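Local coordinates for lysine cyclodeaminase (Streptomyces pristinaespiralis, PDB 5YU3), which catalyses the NAD-dependent cyclodeamination of L-lysine, probably to L-pipecolic acid with release of ammonia, and also recognises L-ornithine and L-2,4-diaminobutyric acid, at residues V98-D103 and A107-M112; A36-G41 and F304-A309; G41-S46 and H67-D72; L23-I28 and L157-P162. All coordinates share one frame; numbering follows the deposited sequence.

Contact 1. Residues V98-D103 and A107-M112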
loop_
_atom_site.group_PDB
_atom_site.type_symbol
_atom_site.label_atom_id
_atom_site.label_comp_id
_atom_site.label_asym_id
_atom_site.label_seq_id
_atom_site.Cartn_x
_atom_site.Cartn_y
_atom_site.Cartn_z
ATOM N N VAL A 98 10.067 2.294 -0.817
ATOM C CA VAL A 98 9.414 3.329 -0.022
ATOM C C VAL A 98 9.012 4.460 -0.955
ATOM O O VAL A 98 9.852 4.977 -1.702
ATOM C CB VAL A 98 10.311 3.871 1.109
ATOM C CG1 VAL A 98 9.463 4.614 2.146
ATOM C CG2 VAL A 98 11.101 2.739 1.779
ATOM N N ALA A 99 7.736 4.846 -0.912
ATOM C CA ALA A 99 7.224 5.925 -1.748
ATOM C C ALA A 99 6.736 7.084 -0.889
ATOM O O ALA A 99 6.328 6.904 0.264
ATOM C CB ALA A 99 6.078 5.431 -2.654
ATOM N N ARG A 100 6.770 8.285 -1.466
ATOM C CA ARG A 100 6.231 9.471 -0.825
ATOM C C ARG A 100 5.200 10.103 -1.754
ATOM O O ARG A 100 5.415 10.166 -2.968
ATOM C CB ARG A 100 7.338 10.477 -0.497
ATOM C CG ARG A 100 6.828 11.700 0.240
ATOM C CD ARG A 100 7.964 12.525 0.797
ATOM N NE ARG A 100 8.582 11.866 1.944
ATOM C CZ ARG A 100 9.413 12.469 2.786
ATOM N NH1 ARG A 100 9.716 13.742 2.606
ATOM N NH2 ARG A 100 9.935 11.792 3.812
ATOM N N TYR A 101 4.076 10.530 -1.176
ATOM C CA TYR A 101 2.950 11.121 -1.895
ATOM C C TYR A 101 2.640 12.492 -1.311
ATOM O O TYR A 101 2.650 12.668 -0.093
ATOM C CB TYR A 101 1.693 10.222 -1.798
ATOM C CG TYR A 101 1.914 8.839 -2.355
ATOM C CD1 TYR A 101 2.489 7.840 -1.576
ATOM C CD2 TYR A 101 1.574 8.537 -3.676
ATOM C CE1 TYR A 101 2.712 6.589 -2.084
ATOM C CE2 TYR A 101 1.793 7.276 -4.196
ATOM C CZ TYR A 101 2.366 6.305 -3.393
ATOM O OH TYR A 101 2.599 5.047 -3.886
ATOM N N ASP A 102 2.359 13.469 -2.176
ATOM C CA ASP A 102 1.954 14.778 -1.684
ATOM C C ASP A 102 0.600 14.668 -1.000
ATOM O O ASP A 102 -0.344 14.110 -1.568
ATOM C CB ASP A 102 1.880 15.791 -2.830
ATOM C CG ASP A 102 1.554 17.186 -2.341
ATOM O OD1 ASP A 102 2.415 17.792 -1.677
ATOM O OD2 ASP A 102 0.441 17.677 -2.610
ATOM N N ASP A 103 0.501 15.194 0.225
ATOM C CA ASP A 103 -0.755 15.083 0.964
ATOM C C ASP A 103 -1.850 15.967 0.376
ATOM O O ASP A 103 -3.041 15.653 0.513
ATOM C CB ASP A 103 -0.555 15.448 2.432
ATOM C CG ASP A 103 -1.736 15.038 3.287
ATOM O OD1 ASP A 103 -2.065 13.834 3.288
ATOM O OD2 ASP A 103 -2.343 15.906 3.953
ATOM N N ALA A 107 -0.211 13.296 -5.398
ATOM C CA ALA A 107 0.725 12.879 -6.435
ATOM C C ALA A 107 1.910 12.117 -5.850
ATOM O O ALA A 107 2.414 12.455 -4.778
ATOM C CB ALA A 107 1.225 14.091 -7.218
ATOM N N LEU A 108 2.372 11.106 -6.582
ATOM C CA LEU A 108 3.592 10.380 -6.218
ATOM C C LEU A 108 4.805 11.286 -6.435
ATOM O O LEU A 108 5.133 11.621 -7.575
ATOM C CB LEU A 108 3.698 9.107 -7.056
ATOM C CG LEU A 108 4.995 8.302 -6.950
ATOM C CD1 LEU A 108 5.113 7.712 -5.544
ATOM C CD2 LEU A 108 5.071 7.195 -8.009
ATOM N N THR A 109 5.480 11.694 -5.352
ATOM C CA THR A 109 6.580 12.650 -5.476
ATOM C C THR A 109 7.965 12.020 -5.394
ATOM O O THR A 109 8.918 12.586 -5.940
ATOM C CB THR A 109 6.488 13.749 -4.407
ATOM O OG1 THR A 109 6.499 13.166 -3.098
ATOM C CG2 THR A 109 5.212 14.601 -4.582
ATOM N N ALA A 110 8.115 10.877 -4.730
ATOM C CA ALA A 110 9.436 10.285 -4.580
ATOM C C ALA A 110 9.304 8.786 -4.351
ATOM O O ALA A 110 8.319 8.313 -3.770
ATOM C CB ALA A 110 10.209 10.951 -3.434
ATOM N N LEU A 111 10.304 8.046 -4.831
ATOM C CA LEU A 111 10.322 6.590 -4.756
ATOM C C LEU A 111 11.765 6.116 -4.625
ATOM O O LEU A 111 12.621 6.571 -5.385
ATOM C CB LEU A 111 9.676 5.988 -6.012
ATOM C CG LEU A 111 9.747 4.473 -6.165
ATOM C CD1 LEU A 111 8.956 3.812 -5.051
ATOM C CD2 LEU A 111 9.202 4.073 -7.530
ATOM N N MET A 112 12.033 5.192 -3.694
ATOM C CA MET A 112 13.401 4.719 -3.485
ATOM C C MET A 112 13.409 3.289 -2.961
ATOM O O MET A 112 12.388 2.754 -2.515
ATOM C CB MET A 112 14.168 5.623 -2.502
ATOM C CG MET A 112 13.580 5.632 -1.088
ATOM S SD MET A 112 14.598 6.542 0.099
ATOM C CE MET A 112 15.996 5.431 0.245
#
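Val98, Arg100 and Asp102 bond backbone to backbone with Met112, Ala110, Thr109 and Ala107. The two strands form an antiparallel hairpin, their axes at 160°. Val98 and Met112 make a reciprocal pair: Val98 N gives to Met112 O at 2.9 Å, and Met112 N gives to Val98 O. Arg100 N then bonds Ala110 O at 2.8 Å. On the return side a classic beta bulge sets in. Thr109 N binds Arg100 O at 2.8 Å, and Ala110 N adds a weak bond to the same oxygen. Past the bulge, Asp102 N donates to Ala107 O at 2.8 Å.

Leu108 is the main side chain on the face it shares with Ala99, Tyr101 and Leu111. Its CG lies anti to the backbone N (chi1 172°), and CD1 reaches over a face of the Tyr101 ring, 4.0 Å from the centroid. The same methyl, Leu108 CD1, packs on Ala99 CB at 3.8 Å. Tyr101 OH bonds Thr78 OG1 of the second subunit, so this face looks toward the dimer partner. On the other face, the Arg100 chain crosses Thr109 obliquely, with Arg100 CG 3.7 Å from Thr109 OG1. The guanidinium then leaves the hairpin for a salt bridge with Glu313. Asp102, at the strand end, accepts on OD2 from Thr105 N in the turn.

The chemistry is therefore divided. Main-chain bonds fix the register, a CH-pi contact packs the dimer-facing side, and charges are paired on the helix side and at the turn, where Asp103 pairs with Arg68 of strand 60-69.

Contact 2. Residues A36-G41 and F304-A309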
loop_
_atom_site.group_PDB
_atom_site.type_symbol
_atom_site.label_atom_id
_atom_site.label_comp_id
_atom_site.label_asym_id
_atom_site.label_seq_id
_atom_site.Cartn_x
_atom_site.Cartn_y
_atom_site.Cartn_z
ATOM N N ALA A 36 10.662 10.841 20.485
ATOM C CA ALA A 36 10.328 11.759 21.571
ATOM C C ALA A 36 9.151 12.652 21.196
ATOM O O ALA A 36 8.285 12.939 22.035
ATOM C CB ALA A 36 11.546 12.602 21.942
ATOM N N GLU A 37 9.087 13.083 19.931
ATOM C CA GLU A 37 7.939 13.866 19.472
ATOM C C GLU A 37 6.634 13.081 19.607
ATOM O O GLU A 37 5.609 13.637 20.020
ATOM C CB GLU A 37 8.162 14.324 18.031
ATOM C CG GLU A 37 9.079 15.533 17.949
ATOM C CD GLU A 37 9.674 15.766 16.567
ATOM O OE1 GLU A 37 9.357 15.008 15.628
ATOM O OE2 GLU A 37 10.472 16.718 16.429
ATOM N N ILE A 38 6.650 11.788 19.271
ATOM C CA ILE A 38 5.469 10.959 19.498
ATOM C C ILE A 38 5.151 10.901 20.987
ATOM O O ILE A 38 3.993 11.048 21.398
ATOM C CB ILE A 38 5.676 9.551 18.907
ATOM C CG1 ILE A 38 5.738 9.611 17.377
ATOM C CG2 ILE A 38 4.571 8.601 19.351
ATOM C CD1 ILE A 38 5.863 8.247 16.723
ATOM N N GLY A 39 6.177 10.706 21.820
ATOM C CA GLY A 39 5.949 10.612 23.254
ATOM C C GLY A 39 5.374 11.881 23.853
ATOM O O GLY A 39 4.648 11.827 24.852
ATOM N N ARG A 40 5.680 13.031 23.261
ATOM C CA ARG A 40 5.138 14.307 23.714
ATOM C C ARG A 40 3.796 14.641 23.078
ATOM O O ARG A 40 3.255 15.726 23.328
ATOM C CB ARG A 40 6.129 15.435 23.430
ATOM C CG ARG A 40 7.357 15.391 24.323
ATOM C CD ARG A 40 8.141 16.669 24.219
ATOM N NE ARG A 40 8.708 16.834 22.889
ATOM C CZ ARG A 40 9.937 16.458 22.552
ATOM N NH1 ARG A 40 10.726 15.894 23.455
ATOM N NH2 ARG A 40 10.378 16.649 21.316
ATOM N N GLY A 41 3.253 13.750 22.257
ATOM C CA GLY A 41 1.983 14.015 21.608
ATOM C C GLY A 41 2.040 14.998 20.465
ATOM O O GLY A 41 0.984 15.435 19.996
ATOM N N PHE A 304 7.676 0.215 12.305
ATOM C CA PHE A 304 6.464 0.900 11.899
ATOM C C PHE A 304 6.831 2.035 10.954
ATOM O O PHE A 304 7.976 2.502 10.909
ATOM C CB PHE A 304 5.611 1.362 13.113
ATOM C CG PHE A 304 6.266 2.368 14.025
ATOM C CD1 PHE A 304 7.287 1.993 14.902
ATOM C CD2 PHE A 304 5.806 3.677 14.065
ATOM C CE1 PHE A 304 7.863 2.917 15.760
ATOM C CE2 PHE A 304 6.380 4.615 14.925
ATOM C CZ PHE A 304 7.409 4.230 15.777
ATOM N N ALA A 305 5.833 2.447 10.167
ATOM C CA ALA A 305 6.090 3.254 8.978
ATOM C C ALA A 305 6.725 4.605 9.298
ATOM O O ALA A 305 7.456 5.148 8.463
ATOM C CB ALA A 305 4.781 3.440 8.205
ATOM N N PHE A 306 6.443 5.184 10.472
ATOM C CA PHE A 306 7.103 6.428 10.871
ATOM C C PHE A 306 8.618 6.298 10.792
ATOM O O PHE A 306 9.308 7.243 10.400
ATOM C CB PHE A 306 6.680 6.810 12.293
ATOM C CG PHE A 306 7.273 8.100 12.804
ATOM C CD1 PHE A 306 7.013 9.304 12.176
ATOM C CD2 PHE A 306 8.066 8.102 13.946
ATOM C CE1 PHE A 306 7.543 10.495 12.666
ATOM C CE2 PHE A 306 8.596 9.283 14.441
ATOM C CZ PHE A 306 8.330 10.483 13.800
ATOM N N GLU A 307 9.157 5.137 11.172
ATOM C CA GLU A 307 10.604 4.951 11.100
ATOM C C GLU A 307 11.086 5.008 9.659
ATOM O O GLU A 307 12.149 5.568 9.374
ATOM C CB GLU A 307 11.010 3.624 11.732
ATOM C CG GLU A 307 10.557 3.468 13.189
ATOM C CD GLU A 307 10.838 2.083 13.754
ATOM O OE1 GLU A 307 10.811 1.102 12.988
ATOM O OE2 GLU A 307 11.091 1.978 14.979
ATOM N N ASP A 308 10.313 4.432 8.740
ATOM C CA ASP A 308 10.677 4.466 7.328
ATOM C C ASP A 308 10.575 5.874 6.758
ATOM O O ASP A 308 11.412 6.279 5.941
ATOM C CB ASP A 308 9.791 3.497 6.557
ATOM C CG ASP A 308 9.897 2.097 7.091
ATOM O OD1 ASP A 308 11.003 1.535 6.981
ATOM O OD2 ASP A 308 8.900 1.558 7.629
ATOM N N ALA A 309 9.553 6.632 7.169
ATOM C CA ALA A 309 9.438 8.016 6.720
ATOM C C ALA A 309 10.620 8.850 7.200
ATOM O O ALA A 309 11.127 9.709 6.464
ATOM C CB ALA A 309 8.121 8.625 7.215
#
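Ile38 and Phe306 reach across from opposite directions, and their meeting is the heart of this contact. Ile38 extends its longer branch, with CD1 anti at chi2, straight out from the last turn of helix 20-39. Ile38 CD1 lies 3.5 Å from Phe306 CD2 and 3.7 Å from Phe306 CE2. The methyl approaches the CD2-CE2 bond obliquely. Behind it, Ile38 CG1 also touches Phe306 CE2, at 4.1 Å.

Phe306 is directed here by its first torsion, which puts CG opposite the backbone N (chi1 -179°) and sends the ring outward from helix 305-321. Phe304 meets Ile38 in another way. Its ring edge faces the methyl, with Phe304 CE2 4.1 Å from Ile38 CD1, which lies near the ring plane. One methyl thus joins two aromatic rings. The interaction is purely apolar, and all three residues are buried.

Other groups adjoin the rings. Glu307 CG covers one face of the Phe304 ring. Separately, a weak bond from Phe304 N to Glu307 OE1 links the start of the helix to Glu307. The Phe306 ring meets that of His67, with their planes at about 50°. Ile38 also packs on Ala280 of helix 279-284.

Helix 20-39 closes just after Ile38 with a Schellman motif. Gly41 has positive phi (75°), and Gly41 N bonds Ile38 O at 2.9 Å. The facing helix starts beside the proline pocket, presumably the active site: Thr302 and Gly303, immediately before Phe304, line the bound proline, and Asp308 forms salt bridges with Lys77 and Arg121 of the same pocket.

Contact 3. Residues G41-S46 and H67-D72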
loop_
_atom_site.group_PDB
_atom_site.type_symbol
_atom_site.label_atom_id
_atom_site.label_comp_id
_atom_site.label_asym_id
_atom_site.label_seq_id
_atom_site.Cartn_x
_atom_site.Cartn_y
_atom_site.Cartn_z
ATOM N N GLY A 41 3.253 13.750 22.257
ATOM C CA GLY A 41 1.983 14.015 21.608
ATOM C C GLY A 41 2.040 14.998 20.465
ATOM O O GLY A 41 0.984 15.435 19.996
ATOM N N GLU A 42 3.240 15.372 20.005
ATOM C CA GLU A 42 3.380 16.251 18.850
ATOM C C GLU A 42 3.247 15.506 17.530
ATOM O O GLU A 42 2.973 16.134 16.501
ATOM C CB GLU A 42 4.731 16.968 18.893
ATOM C CG GLU A 42 4.923 17.842 20.117
ATOM C CD GLU A 42 6.369 18.200 20.364
ATOM O OE1 GLU A 42 7.241 17.725 19.609
ATOM O OE2 GLU A 42 6.637 18.959 21.316
ATOM N N ARG A 43 3.472 14.194 17.540
ATOM C CA ARG A 43 3.283 13.327 16.389
ATOM C C ARG A 43 2.599 12.063 16.883
ATOM O O ARG A 43 2.416 11.864 18.085
ATOM C CB ARG A 43 4.611 12.995 15.697
ATOM C CG ARG A 43 5.214 14.147 14.928
ATOM C CD ARG A 43 6.528 13.753 14.290
ATOM N NE ARG A 43 7.305 14.936 13.944
ATOM C CZ ARG A 43 7.207 15.575 12.784
ATOM N NH1 ARG A 43 6.373 15.132 11.860
ATOM N NH2 ARG A 43 7.943 16.652 12.545
ATOM N N HIS A 44 2.230 11.184 15.955
ATOM C CA HIS A 44 1.405 10.048 16.331
ATOM C C HIS A 44 1.923 8.769 15.699
ATOM O O HIS A 44 2.461 8.779 14.589
ATOM C CB HIS A 44 -0.055 10.321 15.951
ATOM C CG HIS A 44 -0.568 11.606 16.522
ATOM N ND1 HIS A 44 -0.910 11.742 17.851
ATOM C CD2 HIS A 44 -0.732 12.828 15.965
ATOM C CE1 HIS A 44 -1.295 12.984 18.081
ATOM N NE2 HIS A 44 -1.190 13.666 16.955
ATOM N N LEU A 45 1.766 7.668 16.436
ATOM C CA LEU A 45 2.101 6.349 15.917
ATOM C C LEU A 45 1.383 6.102 14.604
ATOM O O LEU A 45 0.222 6.484 14.435
ATOM C CB LEU A 45 1.701 5.253 16.909
ATOM C CG LEU A 45 2.605 4.865 18.070
ATOM C CD1 LEU A 45 1.928 3.725 18.828
ATOM C CD2 LEU A 45 3.989 4.453 17.569
ATOM N N SER A 46 2.082 5.443 13.682
ATOM C CA SER A 46 1.484 5.040 12.421
ATOM C C SER A 46 0.338 4.059 12.669
ATOM O O SER A 46 0.354 3.305 13.647
ATOM C CB SER A 46 2.544 4.403 11.525
ATOM O OG SER A 46 3.732 5.182 11.577
ATOM N N HIS A 67 2.284 5.977 6.565
ATOM C CA HIS A 67 2.375 6.994 7.605
ATOM C C HIS A 67 2.104 8.366 7.007
ATOM O O HIS A 67 2.751 8.760 6.032
ATOM C CB HIS A 67 3.739 7.014 8.299
ATOM C CG HIS A 67 3.814 8.029 9.398
ATOM N ND1 HIS A 67 3.397 7.758 10.682
ATOM C CD2 HIS A 67 4.205 9.326 9.394
ATOM C CE1 HIS A 67 3.544 8.837 11.428
ATOM N NE2 HIS A 67 4.027 9.806 10.669
ATOM N N ARG A 68 1.191 9.110 7.621
ATOM C CA ARG A 68 0.778 10.405 7.100
ATOM C C ARG A 68 1.290 11.524 7.996
ATOM O O ARG A 68 1.151 11.463 9.224
ATOM C CB ARG A 68 -0.748 10.484 6.973
ATOM C CG ARG A 68 -1.245 11.871 6.538
ATOM C CD ARG A 68 -2.699 11.843 6.051
ATOM N NE ARG A 68 -3.143 13.188 5.683
ATOM C CZ ARG A 68 -3.931 13.953 6.436
ATOM N NH1 ARG A 68 -4.389 13.506 7.606
ATOM N NH2 ARG A 68 -4.259 15.171 6.023
ATOM N N GLU A 69 1.888 12.537 7.374
ATOM C CA GLU A 69 2.191 13.800 8.033
ATOM C C GLU A 69 1.201 14.837 7.515
ATOM O O GLU A 69 1.372 15.354 6.400
ATOM C CB GLU A 69 3.637 14.223 7.754
ATOM C CG GLU A 69 4.643 13.413 8.591
ATOM C CD GLU A 69 4.480 13.670 10.083
ATOM O OE1 GLU A 69 4.384 14.862 10.451
ATOM O OE2 GLU A 69 4.433 12.700 10.885
ATOM N N PRO A 70 0.146 15.152 8.270
ATOM C CA PRO A 70 -0.986 15.911 7.715
ATOM C C PRO A 70 -0.577 17.250 7.129
ATOM O O PRO A 70 0.169 18.019 7.742
ATOM C CB PRO A 70 -1.916 16.076 8.917
ATOM C CG PRO A 70 -1.489 14.828 9.842
ATOM C CD PRO A 70 -0.216 14.637 9.639
ATOM N N GLY A 71 -1.064 17.519 5.916
ATOM C CA GLY A 71 -0.729 18.727 5.196
ATOM C C GLY A 71 0.587 18.679 4.453
ATOM O O GLY A 71 0.868 19.593 3.665
ATOM N N ASP A 72 1.400 17.648 4.671
ATOM C CA ASP A 72 2.721 17.573 4.063
ATOM C C ASP A 72 2.786 16.419 3.076
ATOM O O ASP A 72 2.713 16.628 1.864
ATOM C CB ASP A 72 3.805 17.403 5.128
ATOM C CG ASP A 72 3.964 18.634 6.000
ATOM O OD1 ASP A 72 4.626 18.526 7.055
ATOM O OD2 ASP A 72 3.440 19.709 5.625
HETATM O O HOH W 1 2.005 12.470 13.189
#
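His67 turns its CG opposite the backbone N (chi1 -178°), which places the imidazole edge beside Ser46. Glu69 folds back at chi2 (-64°) and brings its carboxylate between that imidazole and Arg43. Arg43 answers with a chain extended from CG to NE, crossing Glu69 at about a right angle.

Ser46 OG and His67 ND1 share a hydrogen bond of 2.7 Å, in which either may donate. Ser46 OG lies near the ring plane, at its edge. The neighbouring ring carbon, His67 CE1, approaches His44 O at 3.3 Å, also at the edge. At the opposite end of the imidazole, His67 NE2 donates to Glu69 OE2 at 2.9 Å, using the anti lone pair of that oxygen. The ring is thus fixed from two sides, and its rotation is largely set.

The other carboxylate oxygen makes the salt bridge: Glu69 OE1 is modelled 2.5 Å from Arg43 NH1, a short distance to be read with caution. The guanidinium and carboxylate planes are 49° apart. A water adds a looser link, accepting from His44 N at 3.1 Å and donating weakly to Glu69 OE2.

Two points of the loop are tied further. Arg43 NE forms a second salt bridge, with Glu37 OE1 of helix 20-39, and Ser46 OG bonds Phe306 N in the first turn of helix 305-321. The loop 41-46, which runs from helix 20-39 toward strand 50-54, spans these two helices and the end of strand 60-69. His67 also pairs through its backbone with Thr75 on the adjoining strand 73-81.

Contact 4. Residues L23-I28 and L157-P162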
loop_
_atom_site.group_PDB
_atom_site.type_symbol
_atom_site.label_atom_id
_atom_site.label_comp_id
_atom_site.label_asym_id
_atom_site.label_seq_id
_atom_site.Cartn_x
_atom_site.Cartn_y
_atom_site.Cartn_z
ATOM N N LEU A 23 25.958 7.830 8.331
ATOM C CA LEU A 23 24.570 7.684 7.898
ATOM C C LEU A 23 23.742 6.963 8.960
ATOM O O LEU A 23 22.593 7.337 9.218
ATOM C CB LEU A 23 24.504 6.938 6.567
ATOM C CG LEU A 23 23.107 6.793 5.955
ATOM C CD1 LEU A 23 22.511 8.152 5.572
ATOM C CD2 LEU A 23 23.167 5.854 4.755
ATOM N N MET A 24 24.317 5.945 9.595
ATOM C CA MET A 24 23.616 5.273 10.686
ATOM C C MET A 24 23.397 6.223 11.860
ATOM O O MET A 24 22.308 6.256 12.440
ATOM C CB MET A 24 24.384 4.022 11.119
ATOM C CG MET A 24 23.741 3.258 12.298
ATOM S SD MET A 24 22.089 2.598 11.927
ATOM C CE MET A 24 22.476 1.007 11.232
ATOM N N ARG A 25 24.406 7.037 12.197
ATOM C CA ARG A 25 24.252 7.995 13.289
ATOM C C ARG A 25 23.164 9.018 12.987
ATOM O O ARG A 25 22.392 9.388 13.884
ATOM C CB ARG A 25 25.575 8.705 13.575
ATOM C CG ARG A 25 26.554 7.846 14.390
ATOM C CD ARG A 25 27.677 8.673 15.008
ATOM N NE ARG A 25 28.588 7.846 15.799
ATOM C CZ ARG A 25 29.698 7.298 15.313
ATOM N NH1 ARG A 25 30.032 7.504 14.038
ATOM N NH2 ARG A 25 30.476 6.554 16.094
ATOM N N ARG A 26 23.085 9.491 11.734
ATOM C CA ARG A 26 22.016 10.420 11.374
ATOM C C ARG A 26 20.650 9.796 11.611
ATOM O O ARG A 26 19.744 10.457 12.130
ATOM C CB ARG A 26 22.130 10.856 9.911
ATOM C CG ARG A 26 23.312 11.757 9.617
ATOM C CD ARG A 26 23.267 12.291 8.173
ATOM N NE ARG A 26 24.544 12.890 7.796
ATOM C CZ ARG A 26 24.821 13.365 6.587
ATOM N NH1 ARG A 26 23.909 13.303 5.617
ATOM N NH2 ARG A 26 26.017 13.895 6.343
ATOM N N ILE A 27 20.484 8.526 11.237
ATOM C CA ILE A 27 19.183 7.880 11.390
ATOM C C ILE A 27 18.888 7.605 12.863
ATOM O O ILE A 27 17.748 7.771 13.317
ATOM C CB ILE A 27 19.112 6.608 10.526
ATOM C CG1 ILE A 27 19.154 7.012 9.040
ATOM C CG2 ILE A 27 17.823 5.816 10.803
ATOM C CD1 ILE A 27 19.387 5.863 8.077
ATOM N N ILE A 28 19.904 7.205 13.638
ATOM C CA ILE A 28 19.717 7.079 15.083
ATOM C C ILE A 28 19.240 8.403 15.679
ATOM O O ILE A 28 18.274 8.442 16.451
ATOM C CB ILE A 28 21.013 6.595 15.758
ATOM C CG1 ILE A 28 21.286 5.129 15.408
ATOM C CG2 ILE A 28 20.939 6.820 17.286
ATOM C CD1 ILE A 28 22.700 4.663 15.778
ATOM N N LEU A 157 24.506 -0.972 17.196
ATOM C CA LEU A 157 24.811 -1.091 18.619
ATOM C C LEU A 157 26.266 -0.748 18.904
ATOM O O LEU A 157 26.567 -0.159 19.950
ATOM C CB LEU A 157 24.474 -2.498 19.121
ATOM C CG LEU A 157 22.964 -2.758 19.096
ATOM C CD1 LEU A 157 22.663 -4.237 19.328
ATOM C CD2 LEU A 157 22.246 -1.875 20.108
ATOM N N SER A 158 27.173 -1.075 17.976
ATOM C CA SER A 158 28.581 -0.733 18.161
ATOM C C SER A 158 28.817 0.773 18.160
ATOM O O SER A 158 29.856 1.218 18.662
ATOM C CB SER A 158 29.449 -1.409 17.088
ATOM O OG SER A 158 29.399 -0.695 15.849
ATOM N N LEU A 159 27.881 1.576 17.628
ATOM C CA LEU A 159 28.052 3.023 17.669
ATOM C C LEU A 159 27.551 3.642 18.959
ATOM O O LEU A 159 27.896 4.794 19.246
ATOM C CB LEU A 159 27.326 3.706 16.495
ATOM C CG LEU A 159 27.703 3.208 15.100
ATOM C CD1 LEU A 159 26.836 3.896 14.068
ATOM C CD2 LEU A 159 29.182 3.444 14.793
ATOM N N VAL A 160 26.725 2.934 19.732
ATOM C CA VAL A 160 26.155 3.511 20.943
ATOM C C VAL A 160 26.615 2.807 22.212
ATOM O O VAL A 160 26.371 3.334 23.312
ATOM C CB VAL A 160 24.612 3.540 20.878
ATOM C CG1 VAL A 160 24.152 4.396 19.677
ATOM C CG2 VAL A 160 24.064 2.142 20.761
ATOM N N LEU A 161 27.258 1.646 22.104
ATOM C CA LEU A 161 27.785 0.913 23.244
ATOM C C LEU A 161 29.231 0.510 22.993
ATOM O O LEU A 161 29.625 0.266 21.848
ATOM C CB LEU A 161 26.958 -0.351 23.530
ATOM C CG LEU A 161 25.490 -0.150 23.905
ATOM C CD1 LEU A 161 24.757 -1.488 23.857
ATOM C CD2 LEU A 161 25.372 0.547 25.274
ATOM N N PRO A 162 30.041 0.407 24.053
ATOM C CA PRO A 162 31.468 0.075 23.896
ATOM C C PRO A 162 31.713 -1.415 23.684
ATOM O O PRO A 162 32.447 -2.073 24.435
ATOM C CB PRO A 162 32.065 0.599 25.206
ATOM C CG PRO A 162 30.830 0.390 26.209
ATOM C CD PRO A 162 29.744 0.637 25.514
#
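Leu159 sets its side chain against Met24 and Arg25, where helix 20-39 packs on the end of helix 148-160. The latter follows strand 140-144 and a glycine-rich turn, Gly145 and Gly147, consistent with the first strand-turn-helix unit of a Rossmann-type NAD-binding domain. The contact lies at the C-terminal end of that helix.

Apolar packing comes first. Leu159 points its CB toward the opposite helix and spreads two methyls over it. Leu159 CD1 lies 3.6 Å from Met24 CG and 3.8 Å from Met24 CB. The Met24 chain starts with CG anti to the backbone N (chi1 178°) and then bends at chi2 and chi3. Leu159 CD1 touches the base of this chain; Met24 also packs on Thr152, His155 and Ala156 of helix 148-160. Tyr341 of the second subunit reaches Met24 too.

The second kind of contact is methyl over guanidinium. Leu159 CD2 sits over one face of the Arg25 group, offset toward its rim, 3.6 Å from Arg25 NH2. The arginine chain is extended from CG to NE, and this puts its planar end beside the leucine. Arg25 is exposed, and its guanidinium lies against the CD2 methyl of a partly exposed leucine.

Backbone bonds shape the helix end without crossing the interface. Leu157 O accepts from both Val160 N, at 3.1 Å, and Leu161 N, at 2.9 Å. Val160 meets Ile28 tip to tip, with Val160 CG1 4.2 Å from Ile28 CD1.

Overall arrangement
Contact 2 is buried within the subunit, and contact 1 is buried partly at the dimer interface; contacts 3 and 4 are only partly buried. Contacts 1 and 3 both reach the same mixed sheet and are tied directly through Asp103, which binds Arg68 and Gly71. Contacts 2 and 3 are close neighbours, with centres 8 Å apart, and share Gly41. Contact 4 uses the same helix 20-39 as contact 2, but there it meets helix 148-160, with no touch between the two contacts. The chemistry follows position. Main-chain bonds dominate in contact 1. Apolar packing joins helices in contacts 2 and 4. In contact 3, polar and charged side chains secure a loop to a strand end.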